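Local coordinates for putative PAS/PAC sensor protein (Nakamurella multipartita DSM 44233, PDB 6HMJ), which senses blue light through a flavin-bound light-oxygen-voltage domain and binds RNA, which couples illumination to the regulation of translation, at residues Gly144-Ala149 / Ala159-His164; Asp140-Ile145 / Asp174-Met179; Ala62-Cys67 / Arg104-Val109; Leu32-Ala37 / Val41-Ala46. All coordinates share one frame; numbering follows the deposited sequence.

Contact 1 of 4, residues Gly144-Ala149 / Ala159-His164; sequences GIVMAA and ALLKWH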
loop_
_atom_site.group_PDB
_atom_site.type_symbol
_atom_site.label_atom_id
_atom_site.label_comp_id
_atom_site.label_asym_id
_atom_site.label_seq_id
_atom_site.Cartn_x
_atom_site.Cartn_y
_atom_site.Cartn_z
ATOM N N GLY A 144 -1.606 -5.337 0.033
ATOM C CA GLY A 144 -2.960 -5.004 0.440
ATOM C C GLY A 144 -3.713 -4.211 -0.609
ATOM O O GLY A 144 -4.910 -4.426 -0.821
ATOM N N ILE A 145 -3.029 -3.277 -1.273
ATOM C CA ILE A 145 -3.662 -2.504 -2.337
ATOM C C ILE A 145 -4.186 -3.436 -3.423
ATOM O O ILE A 145 -5.322 -3.297 -3.893
ATOM C CB ILE A 145 -2.674 -1.471 -2.909
ATOM C CG1 ILE A 145 -2.433 -0.354 -1.892
ATOM C CG2 ILE A 145 -3.200 -0.899 -4.215
ATOM C CD1 ILE A 145 -1.340 0.619 -2.287
ATOM N N VAL A 146 -3.361 -4.397 -3.842
ATOM C CA VAL A 146 -3.784 -5.342 -4.871
ATOM C C VAL A 146 -4.925 -6.215 -4.362
ATOM O O VAL A 146 -5.872 -6.511 -5.101
ATOM C CB VAL A 146 -2.583 -6.189 -5.334
ATOM C CG1 VAL A 146 -3.053 -7.372 -6.166
ATOM C CG2 VAL A 146 -1.605 -5.329 -6.126
ATOM N N MET A 147 -4.848 -6.652 -3.103
ATOM C CA MET A 147 -5.893 -7.500 -2.536
ATOM C C MET A 147 -7.270 -6.869 -2.698
ATOM O O MET A 147 -8.202 -7.498 -3.212
ATOM C CB MET A 147 -5.607 -7.762 -1.056
ATOM C CG MET A 147 -4.562 -8.832 -0.789
ATOM S SD MET A 147 -4.288 -9.084 0.975
ATOM C CE MET A 147 -5.869 -9.760 1.470
ATOM N N ALA A 148 -7.419 -5.619 -2.258
ATOM C CA ALA A 148 -8.730 -4.984 -2.253
ATOM C C ALA A 148 -9.084 -4.372 -3.603
ATOM O O ALA A 148 -10.259 -4.377 -3.988
ATOM C CB ALA A 148 -8.782 -3.919 -1.155
ATOM N N ALA A 149 -8.098 -3.845 -4.333
ATOM C CA ALA A 149 -8.379 -3.229 -5.627
ATOM C C ALA A 149 -9.017 -4.229 -6.582
ATOM O O ALA A 149 -10.006 -3.918 -7.256
ATOM C CB ALA A 149 -7.096 -2.656 -6.228
ATOM N N ALA A 159 1.155 -13.182 -5.558
ATOM C CA ALA A 159 1.546 -13.837 -6.802
ATOM C C ALA A 159 1.525 -12.858 -7.968
ATOM O O ALA A 159 2.426 -12.872 -8.814
ATOM C CB ALA A 159 0.626 -15.026 -7.079
ATOM N N LEU A 160 0.510 -11.987 -8.023
ATOM C CA LEU A 160 0.443 -10.993 -9.088
ATOM C C LEU A 160 1.596 -10.004 -8.990
ATOM O O LEU A 160 2.147 -9.580 -10.013
ATOM C CB LEU A 160 -0.892 -10.248 -9.042
ATOM C CG LEU A 160 -2.121 -10.991 -9.564
ATOM C CD1 LEU A 160 -3.369 -10.156 -9.344
ATOM C CD2 LEU A 160 -1.965 -11.339 -11.034
ATOM N N LEU A 161 1.955 -9.601 -7.770
ATOM C CA LEU A 161 3.113 -8.733 -7.596
ATOM C C LEU A 161 4.381 -9.410 -8.102
ATOM O O LEU A 161 5.232 -8.765 -8.727
ATOM C CB LEU A 161 3.262 -8.342 -6.126
ATOM C CG LEU A 161 2.287 -7.288 -5.601
ATOM C CD1 LEU A 161 2.496 -7.071 -4.112
ATOM C CD2 LEU A 161 2.448 -5.974 -6.346
ATOM N N LYS A 162 4.529 -10.712 -7.837
ATOM C CA LYS A 162 5.669 -11.447 -8.377
ATOM C C LYS A 162 5.586 -11.537 -9.896
ATOM O O LYS A 162 6.596 -11.372 -10.591
ATOM C CB LYS A 162 5.737 -12.847 -7.766
ATOM C CG LYS A 162 6.036 -12.863 -6.274
ATOM C CD LYS A 162 6.466 -14.246 -5.797
ATOM C CE LYS A 162 5.295 -15.214 -5.717
ATOM N NZ LYS A 162 5.706 -16.532 -5.159
ATOM N N TRP A 163 4.389 -11.800 -10.425
ATOM C CA TRP A 163 4.208 -11.880 -11.872
ATOM C C TRP A 163 4.589 -10.568 -12.544
ATOM O O TRP A 163 5.363 -10.552 -13.508
ATOM C CB TRP A 163 2.757 -12.247 -12.188
ATOM C CG TRP A 163 2.410 -12.144 -13.640
ATOM C CD1 TRP A 163 1.534 -11.266 -14.216
ATOM C CD2 TRP A 163 2.930 -12.948 -14.705
ATOM N NE1 TRP A 163 1.478 -11.475 -15.572
ATOM C CE2 TRP A 163 2.325 -12.502 -15.898
ATOM C CE3 TRP A 163 3.848 -14.001 -14.766
ATOM C CZ2 TRP A 163 2.609 -13.072 -17.136
ATOM C CZ3 TRP A 163 4.129 -14.566 -15.997
ATOM C CH2 TRP A 163 3.512 -14.102 -17.165
ATOM N N HIS A 164 4.059 -9.451 -12.040
ATOM C CA HIS A 164 4.330 -8.159 -12.659
ATOM C C HIS A 164 5.768 -7.714 -12.437
ATOM O O HIS A 164 6.315 -6.963 -13.252
ATOM C CB HIS A 164 3.353 -7.114 -12.122
ATOM C CG HIS A 164 1.932 -7.362 -12.525
ATOM N ND1 HIS A 164 1.577 -7.718 -13.808
ATOM C CD2 HIS A 164 0.780 -7.317 -11.815
ATOM C CE1 HIS A 164 0.267 -7.874 -13.872
ATOM N NE2 HIS A 164 -0.240 -7.637 -12.677
#
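V146 and L161 have the nearest CA atoms of the two helical segments, 8.2 Å apart. Both segments belong to the helical bundle of the ANTAR domain, a fold associated with RNA binding: 144-149 is the C-terminal end of the long helix 114-149, and 159-164 lies within the following helix 154-167. The spacing leaves the backbones well apart, and side chains alone fill the gap.

V146 serves both leucines by dividing its two methyls between them. CG1, anti to the backbone N (chi1 167°), faces L160 and meets CD1 of that leucine at 4.2 Å. CG2, on the other branch, faces L161. A beta-branched residue suits this place, because its two methyls can each meet a different leucine. The leucines supply the length: L160 sets out toward the other helix and makes its contact through CD1, whereas L161 leaves its helix at a slant and only its methyl end swings in.

The three touching residues are buried, and other helices close the surroundings. L160 also packs on L363 of helix 351-372, and V146 on M179 of helix 172-185. A148, on the same helix as V146, packs on A148 of the second subunit. V146 and L161 pass alongside one another, running opposite ways, with V146 CG2 4.1 Å from L161 CD2.

Contact 2 of 4, residues Asp140-Ile145 / Asp174-Met179; sequences DQAKGI and DLATGM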
loop_
_atom_site.group_PDB
_atom_site.type_symbol
_atom_site.label_atom_id
_atom_site.label_comp_id
_atom_site.label_asym_id
_atom_site.label_seq_id
_atom_site.Cartn_x
_atom_site.Cartn_y
_atom_site.Cartn_z
ATOM N N ASP A 140 4.143 -5.045 1.849
ATOM C CA ASP A 140 2.898 -5.335 2.553
ATOM C C ASP A 140 1.797 -4.361 2.151
ATOM O O ASP A 140 0.638 -4.760 1.985
ATOM C CB ASP A 140 3.129 -5.294 4.064
ATOM C CG ASP A 140 3.910 -6.494 4.565
ATOM O OD1 ASP A 140 3.941 -7.521 3.854
ATOM O OD2 ASP A 140 4.488 -6.414 5.670
ATOM N N GLN A 141 2.135 -3.078 2.000
ATOM C CA GLN A 141 1.143 -2.098 1.567
ATOM C C GLN A 141 0.674 -2.395 0.147
ATOM O O GLN A 141 -0.530 -2.393 -0.136
ATOM C CB GLN A 141 1.722 -0.687 1.657
ATOM C CG GLN A 141 0.739 0.410 1.272
ATOM C CD GLN A 141 1.304 1.799 1.486
ATOM O OE1 GLN A 141 2.380 1.961 2.057
ATOM N NE2 GLN A 141 0.582 2.810 1.020
ATOM N N ALA A 142 1.616 -2.649 -0.763
ATOM C CA ALA A 142 1.248 -2.975 -2.136
ATOM C C ALA A 142 0.452 -4.272 -2.191
ATOM O O ALA A 142 -0.496 -4.394 -2.974
ATOM C CB ALA A 142 2.497 -3.070 -3.013
ATOM N N LYS A 143 0.826 -5.261 -1.370
ATOM C CA LYS A 143 0.057 -6.497 -1.323
ATOM C C LYS A 143 -1.394 -6.209 -0.954
ATOM O O LYS A 143 -2.320 -6.756 -1.563
ATOM C CB LYS A 143 0.656 -7.469 -0.304
ATOM C CG LYS A 143 0.016 -8.855 -0.341
ATOM C CD LYS A 143 0.390 -9.730 0.854
ATOM C CE LYS A 143 1.877 -9.946 1.030
ATOM N NZ LYS A 143 2.120 -10.860 2.187
ATOM N N GLY A 144 -1.606 -5.337 0.033
ATOM C CA GLY A 144 -2.960 -5.004 0.440
ATOM C C GLY A 144 -3.713 -4.211 -0.609
ATOM O O GLY A 144 -4.910 -4.426 -0.821
ATOM N N ILE A 145 -3.029 -3.277 -1.273
ATOM C CA ILE A 145 -3.662 -2.504 -2.337
ATOM C C ILE A 145 -4.186 -3.436 -3.423
ATOM O O ILE A 145 -5.322 -3.297 -3.893
ATOM C CB ILE A 145 -2.674 -1.471 -2.909
ATOM C CG1 ILE A 145 -2.433 -0.354 -1.892
ATOM C CG2 ILE A 145 -3.200 -0.899 -4.215
ATOM C CD1 ILE A 145 -1.340 0.619 -2.287
ATOM N N ASP A 174 11.151 -3.127 -5.846
ATOM C CA ASP A 174 11.107 -1.972 -6.736
ATOM C C ASP A 174 9.732 -1.826 -7.372
ATOM O O ASP A 174 9.212 -0.712 -7.492
ATOM C CB ASP A 174 12.180 -2.095 -7.817
ATOM C CG ASP A 174 13.577 -2.099 -7.249
ATOM O OD1 ASP A 174 13.797 -1.432 -6.217
ATOM O OD2 ASP A 174 14.455 -2.762 -7.839
ATOM N N LEU A 175 9.129 -2.942 -7.785
ATOM C CA LEU A 175 7.768 -2.898 -8.304
ATOM C C LEU A 175 6.815 -2.320 -7.265
ATOM O O LEU A 175 6.009 -1.432 -7.568
ATOM C CB LEU A 175 7.318 -4.301 -8.715
ATOM C CG LEU A 175 5.919 -4.376 -9.339
ATOM C CD1 LEU A 175 5.985 -4.040 -10.825
ATOM C CD2 LEU A 175 5.280 -5.738 -9.110
ATOM N N ALA A 176 6.891 -2.822 -6.030
ATOM C CA ALA A 176 6.002 -2.356 -4.973
ATOM C C ALA A 176 6.090 -0.845 -4.803
ATOM O O ALA A 176 5.068 -0.154 -4.740
ATOM C CB ALA A 176 6.337 -3.065 -3.659
ATOM N N THR A 177 7.310 -0.310 -4.727
ATOM C CA THR A 177 7.470 1.133 -4.601
ATOM C C THR A 177 6.916 1.857 -5.819
ATOM O O THR A 177 6.247 2.889 -5.688
ATOM C CB THR A 177 8.943 1.486 -4.401
ATOM O OG1 THR A 177 9.376 1.015 -3.120
ATOM C CG2 THR A 177 9.152 2.995 -4.476
ATOM N N GLY A 178 7.179 1.330 -7.016
ATOM C CA GLY A 178 6.676 1.968 -8.218
ATOM C C GLY A 178 5.162 1.977 -8.284
ATOM O O GLY A 178 4.557 2.952 -8.735
ATOM N N MET A 179 4.529 0.893 -7.830
ATOM C CA MET A 179 3.073 0.817 -7.869
ATOM C C MET A 179 2.444 1.810 -6.899
ATOM O O MET A 179 1.416 2.424 -7.211
ATOM C CB MET A 179 2.614 -0.604 -7.540
ATOM C CG MET A 179 1.127 -0.832 -7.738
ATOM S SD MET A 179 0.534 -2.299 -6.877
ATOM C CE MET A 179 0.222 -1.602 -5.257
#
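A142 and M179 form the dense part of this helix pair, in which segments 140-145 and 174-179 of the ANTAR bundle cross at 62° with their axes 9.2 Å apart at the closest point. The smallest side chains sit nearest the crossing. A142 CB faces A176 CB at 3.9 Å, and the CA atoms of these two residues are 5.6 Å apart; alanine suits this place because a single methyl permits so near an approach.

M179 fills the space one turn along. Its CG stands anti to the backbone N (chi1 -172°) and the chain bends at its last torsion, which carries the terminal methyl back across to the other helix. That methyl, CE, comes to 3.5 Å from A142 CB and also lies 3.6 Å from the I145 branch methyl CG2. A long, flexible, unbranched thioether suits a place where one methyl must settle between an alanine and an isoleucine.

Away from the crossing the side chains are more polar. T177 directs its side chain away from the partner helix, and D174 is exposed to solvent. On helix 114-149, K143 also turns from the crossing and is partly exposed, while D140 is buried toward the second subunit, where it packs against D140 of that chain.

Around the apolar side the bundle closes in: M179 continues onto L196 and F200 of helix 192-202, I145 onto L183 farther along helix 172-185, and L175 onto L161 and H164 of helix 154-167.

Contact 3 of 4, residues Ala62-Cys67 / Arg104-Val109; sequences AGLQRC and RAVTGV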
loop_
_atom_site.group_PDB
_atom_site.type_symbol
_atom_site.label_atom_id
_atom_site.label_comp_id
_atom_site.label_asym_id
_atom_site.label_seq_id
_atom_site.Cartn_x
_atom_site.Cartn_y
_atom_site.Cartn_z
ATOM N N ALA A 62 59.052 -5.233 21.363
ATOM C CA ALA A 62 59.759 -4.276 20.520
ATOM C C ALA A 62 59.151 -2.885 20.639
ATOM O O ALA A 62 59.878 -1.889 20.744
ATOM C CB ALA A 62 59.743 -4.744 19.065
ATOM N N GLY A 63 57.819 -2.794 20.615
ATOM C CA GLY A 63 57.176 -1.501 20.771
ATOM C C GLY A 63 57.517 -0.842 22.092
ATOM O O GLY A 63 57.699 0.376 22.164
ATOM N N LEU A 64 57.607 -1.637 23.159
ATOM C CA LEU A 64 57.994 -1.087 24.454
ATOM C C LEU A 64 59.446 -0.628 24.445
ATOM O O LEU A 64 59.765 0.450 24.960
ATOM C CB LEU A 64 57.760 -2.123 25.551
ATOM C CG LEU A 64 58.140 -1.707 26.972
ATOM C CD1 LEU A 64 57.644 -0.305 27.288
ATOM C CD2 LEU A 64 57.575 -2.705 27.971
ATOM N N GLN A 65 60.344 -1.431 23.868
ATOM C CA GLN A 65 61.739 -1.020 23.760
ATOM C C GLN A 65 61.890 0.169 22.817
ATOM O O GLN A 65 62.720 1.054 23.053
ATOM C CB GLN A 65 62.600 -2.192 23.285
ATOM C CG GLN A 65 62.902 -3.222 24.362
ATOM C CD GLN A 65 63.627 -2.623 25.549
ATOM O OE1 GLN A 65 64.377 -1.656 25.409
ATOM N NE2 GLN A 65 63.399 -3.186 26.730
ATOM N N ARG A 66 61.094 0.210 21.747
ATOM C CA ARG A 66 61.189 1.311 20.795
ATOM C C ARG A 66 60.777 2.630 21.437
ATOM O O ARG A 66 61.469 3.645 21.293
ATOM C CB ARG A 66 60.325 1.017 19.568
ATOM C CG ARG A 66 60.202 2.187 18.602
ATOM C CD ARG A 66 59.633 1.754 17.257
ATOM N NE ARG A 66 58.512 0.825 17.401
ATOM C CZ ARG A 66 58.613 -0.502 17.346
ATOM N NH1 ARG A 66 57.528 -1.252 17.491
ATOM N NH2 ARG A 66 59.790 -1.085 17.143
ATOM N N CYS A 67 59.646 2.635 22.150
ATOM C CA CYS A 67 59.186 3.860 22.794
ATOM C C CYS A 67 60.193 4.359 23.821
ATOM O O CYS A 67 60.326 5.571 24.023
ATOM C CB CYS A 67 57.826 3.631 23.456
ATOM S SG CYS A 67 57.053 5.128 24.137
ATOM N N ARG A 104 62.158 9.150 30.647
ATOM C CA ARG A 104 62.165 8.920 32.086
ATOM C C ARG A 104 61.351 7.672 32.408
ATOM O O ARG A 104 61.750 6.867 33.257
ATOM C CB ARG A 104 61.656 10.179 32.786
ATOM C CG ARG A 104 61.887 10.268 34.282
ATOM C CD ARG A 104 61.593 11.707 34.684
ATOM N NE ARG A 104 61.743 12.004 36.103
ATOM C CZ ARG A 104 61.581 13.221 36.615
ATOM N NH1 ARG A 104 61.272 14.237 35.818
ATOM N NH2 ARG A 104 61.741 13.433 37.915
ATOM N N ALA A 105 60.217 7.503 31.732
ATOM C CA ALA A 105 59.357 6.338 31.897
ATOM C C ALA A 105 58.441 6.273 30.681
ATOM O O ALA A 105 58.335 7.229 29.908
ATOM C CB ALA A 105 58.556 6.398 33.200
ATOM N N VAL A 106 57.779 5.131 30.518
ATOM C CA VAL A 106 56.812 4.925 29.446
ATOM C C VAL A 106 55.457 4.644 30.075
ATOM O O VAL A 106 55.330 3.750 30.920
ATOM C CB VAL A 106 57.220 3.779 28.503
ATOM C CG1 VAL A 106 56.044 3.366 27.624
ATOM C CG2 VAL A 106 58.384 4.206 27.629
ATOM N N THR A 107 54.448 5.403 29.655
ATOM C CA THR A 107 53.074 5.160 30.069
ATOM C C THR A 107 52.404 4.273 29.030
ATOM O O THR A 107 52.420 4.582 27.834
ATOM C CB THR A 107 52.302 6.471 30.220
ATOM O OG1 THR A 107 53.025 7.368 31.073
ATOM C CG2 THR A 107 50.930 6.214 30.819
ATOM N N GLY A 108 51.822 3.174 29.492
ATOM C CA GLY A 108 51.115 2.246 28.632
ATOM C C GLY A 108 49.632 2.260 28.948
ATOM O O GLY A 108 49.230 2.460 30.096
ATOM N N VAL A 109 48.820 2.061 27.915
ATOM C CA VAL A 109 47.374 1.958 28.057
ATOM C C VAL A 109 46.948 0.728 27.270
ATOM O O VAL A 109 47.047 0.712 26.036
ATOM C CB VAL A 109 46.644 3.211 27.550
ATOM C CG1 VAL A 109 45.136 3.032 27.670
ATOM C CG2 VAL A 109 47.103 4.443 28.315
#
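V106 on strand 105-112 receives two residues of the helical segment 62-67, L64 and C67, which lie one turn apart and so share a face of the helix. The nearest CA atoms are those of C67 and V106, at 7.1 Å.

The hydrocarbon part of the contact is between methyls. V106 points its side chain at the helix, and CG1, anti to the backbone N (chi1 166°), meets L64 CD1 at 4.0 Å. The leucine leaves its helix at a slant and reaches the valine with its end, so the two side chains cross obliquely. Leucine suits the helix here because it has the length to span the gap, and valine suits the strand, where its beta-branched shape is at ease in an extended backbone.

The sulfur contact lies beside it. C67 SG, also anti to its own backbone N (chi1 -174°), sits against both branches of V106, 3.8 Å from CG2 and 4.0 Å from CG1. A compact, weakly polar thiol fits this buried place between helix and sheet, with A96 of the adjacent strand 85-97 and V74 of edge strand 74-82 as further company.

Backbone hydrogen bonds fix the strand itself: V106 pairs with L17 of strand 11-18 and T107 with T95 of strand 85-97. T107 turns its side chain to the other face, where it packs on T95 of the second subunit. A helix laid over one face of a five-stranded antiparallel sheet of strand order 2-1-5-4-3 is the hallmark of the PAS fold.

Contact 4 of 4, residues Leu32-Ala37 / Val41-Ala46; sequences LVLGFA and VVLTPA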
loop_
_atom_site.group_PDB
_atom_site.type_symbol
_atom_site.label_atom_id
_atom_site.label_comp_id
_atom_site.label_asym_id
_atom_site.label_seq_id
_atom_site.Cartn_x
_atom_site.Cartn_y
_atom_site.Cartn_z
ATOM N N LEU A 32 42.230 -5.793 36.510
ATOM C CA LEU A 32 40.899 -6.272 36.149
ATOM C C LEU A 32 40.814 -6.623 34.670
ATOM O O LEU A 32 40.221 -7.644 34.304
ATOM C CB LEU A 32 39.847 -5.226 36.513
ATOM C CG LEU A 32 39.575 -5.070 38.011
ATOM C CD1 LEU A 32 38.853 -3.764 38.294
ATOM C CD2 LEU A 32 38.766 -6.253 38.529
ATOM N N VAL A 33 41.392 -5.788 33.802
ATOM C CA VAL A 33 41.378 -6.085 32.374
ATOM C C VAL A 33 41.985 -7.455 32.109
ATOM O O VAL A 33 41.475 -8.230 31.290
ATOM C CB VAL A 33 42.115 -4.983 31.590
ATOM C CG1 VAL A 33 42.380 -5.432 30.160
ATOM C CG2 VAL A 33 41.307 -3.696 31.599
ATOM N N LEU A 34 43.089 -7.776 32.790
ATOM C CA LEU A 34 43.740 -9.059 32.561
ATOM C C LEU A 34 42.909 -10.215 33.109
ATOM O O LEU A 34 42.959 -11.322 32.559
ATOM C CB LEU A 34 45.136 -9.048 33.186
ATOM C CG LEU A 34 46.081 -7.970 32.642
ATOM C CD1 LEU A 34 47.450 -8.043 33.310
ATOM C CD2 LEU A 34 46.223 -8.068 31.126
ATOM N N GLY A 35 42.139 -9.984 34.174
ATOM C CA GLY A 35 41.265 -11.010 34.713
ATOM C C GLY A 35 41.480 -11.286 36.187
ATOM O O GLY A 35 41.199 -12.389 36.665
ATOM N N PHE A 36 41.971 -10.290 36.922
ATOM C CA PHE A 36 42.310 -10.451 38.326
ATOM C C PHE A 36 41.888 -9.216 39.104
ATOM O O PHE A 36 41.939 -8.097 38.590
ATOM C CB PHE A 36 43.818 -10.647 38.536
ATOM C CG PHE A 36 44.332 -11.981 38.094
ATOM C CD1 PHE A 36 44.933 -12.123 36.857
ATOM C CD2 PHE A 36 44.234 -13.089 38.919
ATOM C CE1 PHE A 36 45.421 -13.347 36.444
ATOM C CE2 PHE A 36 44.721 -14.317 38.513
ATOM C CZ PHE A 36 45.315 -14.447 37.274
ATOM N N ALA A 37 41.466 -9.424 40.347
ATOM C CA ALA A 37 41.270 -8.285 41.222
ATOM C C ALA A 37 42.643 -7.679 41.518
ATOM O O ALA A 37 43.659 -8.376 41.467
ATOM C CB ALA A 37 40.584 -8.698 42.518
ATOM N N VAL A 41 47.001 -10.165 42.310
ATOM C CA VAL A 41 48.174 -10.327 41.462
ATOM C C VAL A 41 49.115 -9.143 41.624
ATOM O O VAL A 41 48.691 -8.007 41.848
ATOM C CB VAL A 41 47.773 -10.497 39.975
ATOM C CG1 VAL A 41 48.966 -10.270 39.054
ATOM C CG2 VAL A 41 47.187 -11.880 39.747
ATOM N N VAL A 42 50.408 -9.433 41.519
ATOM C CA VAL A 42 51.436 -8.413 41.368
ATOM C C VAL A 42 51.641 -8.180 39.878
ATOM O O VAL A 42 51.871 -9.131 39.122
ATOM C CB VAL A 42 52.747 -8.845 42.042
ATOM C CG1 VAL A 42 53.866 -7.866 41.703
ATOM C CG2 VAL A 42 52.565 -8.967 43.545
ATOM N N LEU A 43 51.568 -6.923 39.453
ATOM C CA LEU A 43 51.539 -6.579 38.034
ATOM C C LEU A 43 52.956 -6.231 37.595
ATOM O O LEU A 43 53.533 -5.241 38.056
ATOM C CB LEU A 43 50.582 -5.424 37.754
ATOM C CG LEU A 43 49.085 -5.666 37.948
ATOM C CD1 LEU A 43 48.313 -4.390 37.651
ATOM C CD2 LEU A 43 48.604 -6.799 37.053
ATOM N N THR A 44 53.524 -7.085 36.758
ATOM C CA THR A 44 54.849 -6.935 36.181
ATOM C C THR A 44 54.736 -7.056 34.670
ATOM O O THR A 44 53.726 -7.549 34.153
ATOM C CB THR A 44 55.825 -7.992 36.716
ATOM O OG1 THR A 44 55.448 -9.280 36.223
ATOM C CG2 THR A 44 55.811 -8.005 38.239
ATOM N N PRO A 45 55.739 -6.581 33.925
ATOM C CA PRO A 45 55.707 -6.791 32.469
ATOM C C PRO A 45 55.578 -8.254 32.078
ATOM O O PRO A 45 54.827 -8.579 31.148
ATOM C CB PRO A 45 57.046 -6.197 32.007
ATOM C CG PRO A 45 57.378 -5.178 33.038
ATOM C CD PRO A 45 56.881 -5.745 34.338
ATOM N N ALA A 46 56.290 -9.151 32.766
ATOM C CA ALA A 46 56.155 -10.577 32.488
ATOM C C ALA A 46 54.716 -11.051 32.650
ATOM O O ALA A 46 54.299 -12.007 31.985
ATOM C CB ALA A 46 57.082 -11.377 33.405
#
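F36 and V41 meet through a CH-pi contact, the first of two interactions that join segments 32-37 and 41-46 of the N-terminal PAS domain. V41 CG2 lies over one face of the F36 ring, 3.4 Å from the ring centroid and 19° off the ring normal. The valine turns this methyl to the ring while CG1 stands anti to the backbone N (chi1 164°). A flat aromatic surface suits F36, since it gives the methyl a face to rest on, off-centre toward the CG-CD2 side.

The second interaction is purely aliphatic. L34 CD1 and L43 CD2 touch at 4.1 Å, two leucine ends bridging backbones whose CA atoms are 9.8 Å apart. L43 also packs on F24 of strand 24-26 and on L30 and A31 of helix 28-34.

Hydrogen-bonded caps lie at both helix ends beside the contact. G35, with positive phi, is the C-prime residue of a Schellman motif: F36 N bonds to A31 O and G35 N to L32 O. Glycine tolerates these angles, at which a CB would collide with the preceding carbonyl O. T44 is the N-cap of the next helix, through OG1 to V47 N.

The side-chain grip is therefore apolar and largely at the surface, depending on shape and dispersion, while hydrogen bonds act at the helix ends and in the connection, where A37 N is held by D40 OD2.

In the fold
The four contacts fall into two distant groups. Contacts 1 and 2 lie 8 Å apart between centres, share G144 and I145, and touch directly, as where L161 of one packs against the backbone of K143 of the other; together they bind helices 154-167 and 172-185 to helix 114-149. Contacts 3 and 4 sit in the N-terminal PAS domain, 18 Å apart between centres and about 5 Å between nearest atoms. Some 60 to 67 Å separates the centres of the two groups, and helix 114-149, which follows strand 105-112 of contact 3, spans the interval. The flavin mononucleotide lies elsewhere, in the pocket formed by residues between 250 and 347, away from all four contacts.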